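Local coordinates for E3 ubiquitin-protein ligase ORTHRUS 2 (PDB 7DUF), which probably transfers ubiquitin to target proteins as a RING-type E3 ligase, and carries a zinc-binding PHD finger in which recognition of histone H3 tail peptide is abrogated, at residues I9-C13 with T39-V43; L32-C37 with W59-C64. All coordinates share one frame; numbering follows the deposited sequence.

Contact 1 (I9-C13 with T39-V43). With ZN (zinc ion), chain D.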
ATOM      1  N   ILE A   9      11.129  17.607  10.679  1.00 74.48           N
ATOM      2  CA  ILE A   9       9.692  17.488  10.471  1.00 72.43           C
ATOM      3  C   ILE A   9       9.434  16.798   9.140  1.00 72.07           C
ATOM      4  O   ILE A   9      10.173  16.975   8.166  1.00 70.89           O
ATOM      5  CB  ILE A   9       9.000  18.866  10.533  1.00 73.60           C
ATOM      6  CG1 ILE A   9       9.817  19.913   9.773  1.00 75.95           C
ATOM      7  CG2 ILE A   9       8.791  19.291  11.978  1.00 76.91           C
ATOM      8  CD1 ILE A   9       9.069  21.209   9.529  1.00 77.82           C
ATOM      9  N   GLN A  10       8.370  16.001   9.097  1.00 70.49           N
ATOM     10  CA  GLN A  10       7.971  15.285   7.895  1.00 67.21           C
ATOM     11  C   GLN A  10       6.879  16.057   7.170  1.00 69.46           C
ATOM     12  O   GLN A  10       6.004  16.658   7.802  1.00 73.74           O
ATOM     13  CB  GLN A  10       7.478  13.877   8.238  1.00 63.20           C
ATOM     14  CG  GLN A  10       8.330  13.153   9.265  1.00 63.60           C
ATOM     15  CD  GLN A  10       7.598  11.996   9.917  1.00 67.60           C
ATOM     16  OE1 GLN A  10       7.448  10.927   9.325  1.00 71.81           O
ATOM     17  NE2 GLN A  10       7.136  12.205  11.145  1.00 73.13           N
ATOM     18  N   LEU A  11       6.931  16.035   5.838  1.00 70.57           N
ATOM     19  CA  LEU A  11       5.991  16.773   5.013  1.00 63.62           C
ATOM     20  C   LEU A  11       5.283  15.835   4.041  1.00 66.13           C
ATOM     21  O   LEU A  11       5.901  14.898   3.526  1.00 71.13           O
ATOM     22  CB  LEU A  11       6.704  17.884   4.228  1.00 65.04           C
ATOM     23  CG  LEU A  11       6.890  19.207   4.976  1.00 67.44           C
ATOM     24  CD1 LEU A  11       8.120  19.149   5.866  1.00 69.03           C
ATOM     25  CD2 LEU A  11       6.987  20.378   4.010  1.00 73.63           C
ATOM     26  N   PRO A  12       3.993  16.061   3.770  1.00 64.97           N
ATOM     27  CA  PRO A  12       3.267  15.177   2.850  1.00 58.91           C
ATOM     28  C   PRO A  12       3.504  15.530   1.391  1.00 63.95           C
ATOM     29  O   PRO A  12       4.505  16.167   1.050  1.00 66.17           O
ATOM     30  CB  PRO A  12       1.805  15.396   3.250  1.00 58.28           C
ATOM     31  CG  PRO A  12       1.771  16.820   3.700  1.00 63.24           C
ATOM     32  CD  PRO A  12       3.119  17.106   4.335  1.00 69.22           C
ATOM     33  N   CYS A  13       2.586  15.120   0.522  1.00 64.01           N
ATOM     34  CA  CYS A  13       2.694  15.388  -0.904  1.00 65.07           C
ATOM     35  C   CYS A  13       1.798  16.557  -1.303  1.00 77.48           C
ATOM     36  O   CYS A  13       1.025  17.093  -0.506  1.00 76.78           O
ATOM     37  CB  CYS A  13       2.349  14.140  -1.720  1.00 69.69           C
ATOM     38  SG  CYS A  13       3.751  13.032  -2.013  1.00 88.23           S
ATOM     39  N   THR A  39      -4.132  11.140   2.692  1.00 72.09           N
ATOM     40  CA  THR A  39      -3.124  12.048   2.164  1.00 67.21           C
ATOM     41  C   THR A  39      -1.943  11.242   1.652  1.00 71.65           C
ATOM     42  O   THR A  39      -1.460  10.350   2.363  1.00 70.36           O
ATOM     43  CB  THR A  39      -2.654  13.026   3.238  1.00 66.95           C
ATOM     44  OG1 THR A  39      -3.790  13.600   3.895  1.00 79.69           O
ATOM     45  CG2 THR A  39      -1.819  14.137   2.618  1.00 62.49           C
ATOM     46  N   PRO A  40      -1.463  11.496   0.437  1.00 69.62           N
ATOM     47  CA  PRO A  40      -0.291  10.766  -0.054  1.00 63.00           C
ATOM     48  C   PRO A  40       0.987  11.281   0.587  1.00 64.96           C
ATOM     49  O   PRO A  40       1.184  12.488   0.751  1.00 71.84           O
ATOM     50  CB  PRO A  40      -0.310  11.038  -1.562  1.00 63.81           C
ATOM     51  CG  PRO A  40      -1.002  12.349  -1.691  1.00 67.88           C
ATOM     52  CD  PRO A  40      -2.012  12.415  -0.575  1.00 70.83           C
ATOM     53  N   TRP A  41       1.856  10.347   0.959  1.00 61.39           N
ATOM     54  CA  TRP A  41       3.142  10.665   1.560  1.00 57.51           C
ATOM     55  C   TRP A  41       4.246   9.965   0.786  1.00 66.94           C
ATOM     56  O   TRP A  41       4.067   8.838   0.312  1.00 79.06           O
ATOM     57  CB  TRP A  41       3.196  10.243   3.035  1.00 56.54           C
ATOM     58  CG  TRP A  41       2.304  11.043   3.929  1.00 55.05           C
ATOM     59  CD1 TRP A  41       0.943  11.002   3.972  1.00 60.79           C
ATOM     60  CD2 TRP A  41       2.707  12.000   4.915  1.00 57.22           C
ATOM     61  NE1 TRP A  41       0.472  11.879   4.918  1.00 63.64           N
ATOM     62  CE2 TRP A  41       1.536  12.502   5.514  1.00 58.50           C
ATOM     63  CE3 TRP A  41       3.947  12.483   5.348  1.00 64.59           C
ATOM     64  CZ2 TRP A  41       1.565  13.463   6.523  1.00 66.33           C
ATOM     65  CZ3 TRP A  41       3.973  13.438   6.351  1.00 67.35           C
ATOM     66  CH2 TRP A  41       2.790  13.917   6.927  1.00 66.88           C
ATOM     67  N   HIS A  42       5.388  10.636   0.656  1.00 62.94           N
ATOM     68  CA  HIS A  42       6.562  10.029   0.040  1.00 66.26           C
ATOM     69  C   HIS A  42       7.225   9.120   1.066  1.00 66.79           C
ATOM     70  O   HIS A  42       7.780   9.596   2.062  1.00 70.86           O
ATOM     71  CB  HIS A  42       7.524  11.104  -0.456  1.00 72.80           C
ATOM     72  CG  HIS A  42       8.643  10.570  -1.293  1.00 71.33           C
ATOM     73  ND1 HIS A  42       9.756  11.316  -1.615  1.00 80.40           N
ATOM     74  CD2 HIS A  42       8.821   9.359  -1.873  1.00 71.84           C
ATOM     75  CE1 HIS A  42      10.570  10.589  -2.358  1.00 80.58           C
ATOM     76  NE2 HIS A  42      10.027   9.397  -2.530  1.00 75.56           N
ATOM     77  N   VAL A  43       7.169   7.806   0.825  1.00 66.93           N
ATOM     78  CA  VAL A  43       7.624   6.841   1.822  1.00 69.22           C
ATOM     79  C   VAL A  43       9.119   6.972   2.076  1.00 67.89           C
ATOM     80  O   VAL A  43       9.606   6.613   3.155  1.00 72.38           O
ATOM     81  CB  VAL A  43       7.240   5.409   1.393  1.00 69.50           C
ATOM     82  CG1 VAL A  43       8.291   4.815   0.463  1.00 68.06           C
ATOM     83  CG2 VAL A  43       7.035   4.525   2.615  1.00 70.47           C
TER
HETATM   84 ZN    ZN D 402      10.242  13.165  -0.787  1.00 94.69          ZN
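Pro-12 lies over one face of the Trp-41 indole. Its CB sits 3.7 Å from the centroid of the six-membered ring of Trp-41, 13° off the ring normal, which makes a CH-pi contact near the ring centre. The indole reaches the proline because CG of Trp-41 stands anti to its own carbonyl carbon (chi1 -68°). The side chain leaves the strand at its flank, and its far end then comes closer to 9-13. The backbone before the proline follows the benzo part of the ring: CZ3 of Trp-41 is 3.6 Å from C of Leu-11. The backbone of Gln-10 meets the same ring at its edge.

One hydrogen bond fixes the other end of this packed part. Cys-13 N donates to Pro-40 O at 3.0 Å, with a bent N-H...O angle of 134°. Beside it, CB of Cys-13 rests 3.8 Å from CG of Pro-40. The Leu-11 side is looser. The CB of Leu-11 points away from 39-43, and the residue is partly exposed. Of the Gln-10 side chain, CB touches CZ3 of Trp-41, while OE1 is bonded to Ser-47 N.

His-42 ND1 binds a zinc ion at 2.1 Å, with Cys-19, Cys-22 and Cys-45. The N-terminal loop packs against strand 40-42, whose antiparallel neighbour is strand 31-33, while Trp-41 meets Trp-59 edge-to-face.

Contact 2 (L32-C37 with W59-C64). With ZN (zinc ion), chain C.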
ATOM      1  N   LEU A  32       2.576   6.328  -0.490  1.00 66.86           N
ATOM      2  CA  LEU A  32       1.704   5.740   0.517  1.00 66.02           C
ATOM      3  C   LEU A  32       0.637   6.753   0.894  1.00 71.53           C
ATOM      4  O   LEU A  32       0.958   7.905   1.203  1.00 72.59           O
ATOM      5  CB  LEU A  32       2.492   5.317   1.761  1.00 63.37           C
ATOM      6  CG  LEU A  32       2.496   3.829   2.113  1.00 71.38           C
ATOM      7  CD1 LEU A  32       2.986   3.613   3.535  1.00 67.74           C
ATOM      8  CD2 LEU A  32       1.109   3.230   1.922  1.00 77.90           C
ATOM      9  N   THR A  33      -0.623   6.331   0.865  1.00 71.16           N
ATOM     10  CA  THR A  33      -1.737   7.181   1.252  1.00 73.86           C
ATOM     11  C   THR A  33      -2.279   6.733   2.603  1.00 74.18           C
ATOM     12  O   THR A  33      -2.315   5.535   2.904  1.00 74.46           O
ATOM     13  CB  THR A  33      -2.853   7.156   0.203  1.00 70.18           C
ATOM     14  OG1 THR A  33      -3.765   6.088   0.492  1.00 88.85           O
ATOM     15  CG2 THR A  33      -2.274   6.962  -1.191  1.00 77.34           C
ATOM     16  N   CYS A  34      -2.690   7.703   3.413  1.00 70.75           N
ATOM     17  CA  CYS A  34      -3.193   7.413   4.746  1.00 66.11           C
ATOM     18  C   CYS A  34      -4.560   6.739   4.670  1.00 74.22           C
ATOM     19  O   CYS A  34      -5.368   7.016   3.782  1.00 80.73           O
ATOM     20  CB  CYS A  34      -3.284   8.701   5.565  1.00 70.33           C
ATOM     21  SG  CYS A  34      -3.874   8.498   7.261  1.00 81.62           S
ATOM     22  N   GLY A  35      -4.809   5.832   5.613  1.00 82.82           N
ATOM     23  CA  GLY A  35      -6.106   5.191   5.698  1.00 79.37           C
ATOM     24  C   GLY A  35      -7.176   6.011   6.382  1.00 78.92           C
ATOM     25  O   GLY A  35      -8.341   5.601   6.398  1.00 83.21           O
ATOM     26  N   THR A  36      -6.808   7.163   6.943  1.00 74.63           N
ATOM     27  CA  THR A  36      -7.743   8.022   7.660  1.00 75.43           C
ATOM     28  C   THR A  36      -8.040   9.282   6.854  1.00 75.59           C
ATOM     29  O   THR A  36      -9.177   9.482   6.422  1.00 81.15           O
ATOM     30  CB  THR A  36      -7.189   8.368   9.044  1.00 77.42           C
ATOM     31  OG1 THR A  36      -7.196   7.196   9.870  1.00 75.30           O
ATOM     32  CG2 THR A  36      -8.033   9.449   9.704  1.00 78.02           C
ATOM     33  N   CYS A  37      -7.045  10.139   6.632  1.00 74.71           N
ATOM     34  CA  CYS A  37      -7.232  11.375   5.883  1.00 74.05           C
ATOM     35  C   CYS A  37      -6.999  11.210   4.386  1.00 75.48           C
ATOM     36  O   CYS A  37      -7.313  12.130   3.624  1.00 77.88           O
ATOM     37  CB  CYS A  37      -6.298  12.462   6.424  1.00 73.37           C
ATOM     38  SG  CYS A  37      -4.540  12.105   6.198  1.00 81.80           S
ATOM     39  N   TRP A  59      -1.925   1.605   6.831  1.00 77.43           N
ATOM     40  CA  TRP A  59      -0.964   2.619   7.235  1.00 71.04           C
ATOM     41  C   TRP A  59      -1.671   3.908   7.627  1.00 78.34           C
ATOM     42  O   TRP A  59      -2.632   4.329   6.978  1.00 78.48           O
ATOM     43  CB  TRP A  59       0.033   2.900   6.112  1.00 68.28           C
ATOM     44  CG  TRP A  59       1.079   3.895   6.503  1.00 68.19           C
ATOM     45  CD1 TRP A  59       2.102   3.704   7.383  1.00 70.28           C
ATOM     46  CD2 TRP A  59       1.195   5.245   6.038  1.00 72.75           C
ATOM     47  NE1 TRP A  59       2.854   4.849   7.491  1.00 67.19           N
ATOM     48  CE2 TRP A  59       2.318   5.810   6.675  1.00 67.95           C
ATOM     49  CE3 TRP A  59       0.462   6.030   5.143  1.00 69.38           C
ATOM     50  CZ2 TRP A  59       2.725   7.122   6.446  1.00 68.93           C
ATOM     51  CZ3 TRP A  59       0.867   7.331   4.916  1.00 70.17           C
ATOM     52  CH2 TRP A  59       1.989   7.864   5.564  1.00 69.57           C
ATOM     53  N   HIS A  60      -1.180   4.535   8.691  1.00 74.57           N
ATOM     54  CA  HIS A  60      -1.719   5.793   9.186  1.00 73.70           C
ATOM     55  C   HIS A  60      -0.603   6.826   9.221  1.00 74.16           C
ATOM     56  O   HIS A  60       0.462   6.579   9.797  1.00 74.75           O
ATOM     57  CB  HIS A  60      -2.348   5.607  10.569  1.00 81.87           C
ATOM     58  CG  HIS A  60      -3.537   4.697  10.565  1.00 95.51           C
ATOM     59  ND1 HIS A  60      -4.449   4.674   9.531  1.00 96.74           N
ATOM     60  CD2 HIS A  60      -3.958   3.769  11.457  1.00101.46           C
ATOM     61  CE1 HIS A  60      -5.383   3.778   9.790  1.00 99.56           C
ATOM     62  NE2 HIS A  60      -5.109   3.214  10.953  1.00105.70           N
ATOM     63  N   CYS A  61      -0.853   7.976   8.599  1.00 73.60           N
ATOM     64  CA  CYS A  61       0.181   8.971   8.384  1.00 62.41           C
ATOM     65  C   CYS A  61       0.615   9.603   9.706  1.00 66.24           C
ATOM     66  O   CYS A  61      -0.106   9.537  10.704  1.00 75.39           O
ATOM     67  CB  CYS A  61      -0.320  10.039   7.415  1.00 69.04           C
ATOM     68  SG  CYS A  61      -1.370  11.305   8.145  1.00 77.98           S
ATOM     69  N   PRO A  62       1.808  10.213   9.737  1.00 63.24           N
ATOM     70  CA  PRO A  62       2.299  10.799  10.996  1.00 65.46           C
ATOM     71  C   PRO A  62       1.369  11.837  11.600  1.00 71.37           C
ATOM     72  O   PRO A  62       1.354  11.998  12.826  1.00 77.65           O
ATOM     73  CB  PRO A  62       3.640  11.419  10.584  1.00 61.69           C
ATOM     74  CG  PRO A  62       4.091  10.591   9.435  1.00 58.55           C
ATOM     75  CD  PRO A  62       2.840  10.236   8.683  1.00 62.19           C
ATOM     76  N   ASP A  63       0.592  12.549  10.782  1.00 75.87           N
ATOM     77  CA  ASP A  63      -0.334  13.535  11.331  1.00 77.07           C
ATOM     78  C   ASP A  63      -1.538  12.870  11.988  1.00 80.76           C
ATOM     79  O   ASP A  63      -2.150  13.455  12.889  1.00 91.78           O
ATOM     80  CB  ASP A  63      -0.788  14.500  10.237  1.00 70.52           C
ATOM     81  CG  ASP A  63       0.127  15.703  10.106  1.00 77.42           C
ATOM     82  OD1 ASP A  63       0.583  16.220  11.149  1.00 77.37           O
ATOM     83  OD2 ASP A  63       0.391  16.132   8.963  1.00 79.30           O
ATOM     84  N   CYS A  64      -1.890  11.659  11.559  1.00 81.19           N
ATOM     85  CA  CYS A  64      -3.024  10.942  12.127  1.00 80.44           C
ATOM     86  C   CYS A  64      -2.630   9.980  13.239  1.00 84.88           C
ATOM     87  O   CYS A  64      -3.478   9.641  14.072  1.00 93.49           O
ATOM     88  CB  CYS A  64      -3.762  10.164  11.033  1.00 84.87           C
ATOM     89  SG  CYS A  64      -4.683  11.196   9.866  1.00 93.23           S
TER
HETATM   90 ZN    ZN C 401      -3.611  10.742   7.844  1.00 98.99          ZN
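In Cys-34 the sulfur lies opposite the backbone N about the CA-CB bond (chi1 -179°), which turns it toward Cys-61 and the zinc ion. The first torsion of Trp-59 is also extended (chi1 -178°), and the indole is brought against Leu-32. CD1 of Leu-32 lies over one face of the five-membered ring of Trp-59, 3.6 Å from its centroid, in a CH-pi contact. The backbone of Thr-33 runs past the edge of the same indole. An alanine in place of Trp-59 is likely to leave CD1 of Leu-32 without its aromatic face and the ring of Trp-41 without its edge-to-face partner, with a gap beside Thr-33.

One backbone bond lies beside the ring. Gly-35 N donates to Trp-59 O at 3.0 Å, nearly in line with the carbonyl bond. Other N-H groups gather on the sulfur of Cys-34. The N-H of Cys-61 is aimed almost straight at Cys-34 SG (N to SG 3.3 Å, N-H...S angle 174°). Thr-36 N reaches the same sulfur at 3.2 Å, and Cys-37 N adds a weak bond. Farther along, CG2 of Thr-36 packs 3.8 Å from SG of Cys-64.

Cys-34, Cys-37, Cys-61 and Cys-64 each hold the zinc ion through SG at 2.3 Å, which completes the Cys4 site of the PHD finger. Each segment supplies two sulfurs, so the metal itself cross-links them. Four cysteines on one zinc are most likely thiolates. The N-H groups aimed at Cys-34 SG would help to offset the negative charge gathered on that sulfur.

Overall arrangement
From the N terminus, 9-13 comes first, in the loop ahead of the sheet. Contact 1 closes a long loop by bringing it back to strand 40-42. Within that loop lies 32-37, which starts on strand 31-33 and begins contact 2. The chain then passes through 39-43 and helix 53-57. The loop after that helix holds 59-64, which closes contact 2. The segments alternate, so the two contacts cross. Their centres are about 9 Å apart. Trp-41 N and Leu-32 O are joined within the sheet, and Thr-39 O and Cys-34 N just beyond it, by probable hydrogen bonds. Together they tie the N-terminal loop, the sheet and the zinc-binding loop near the C terminus.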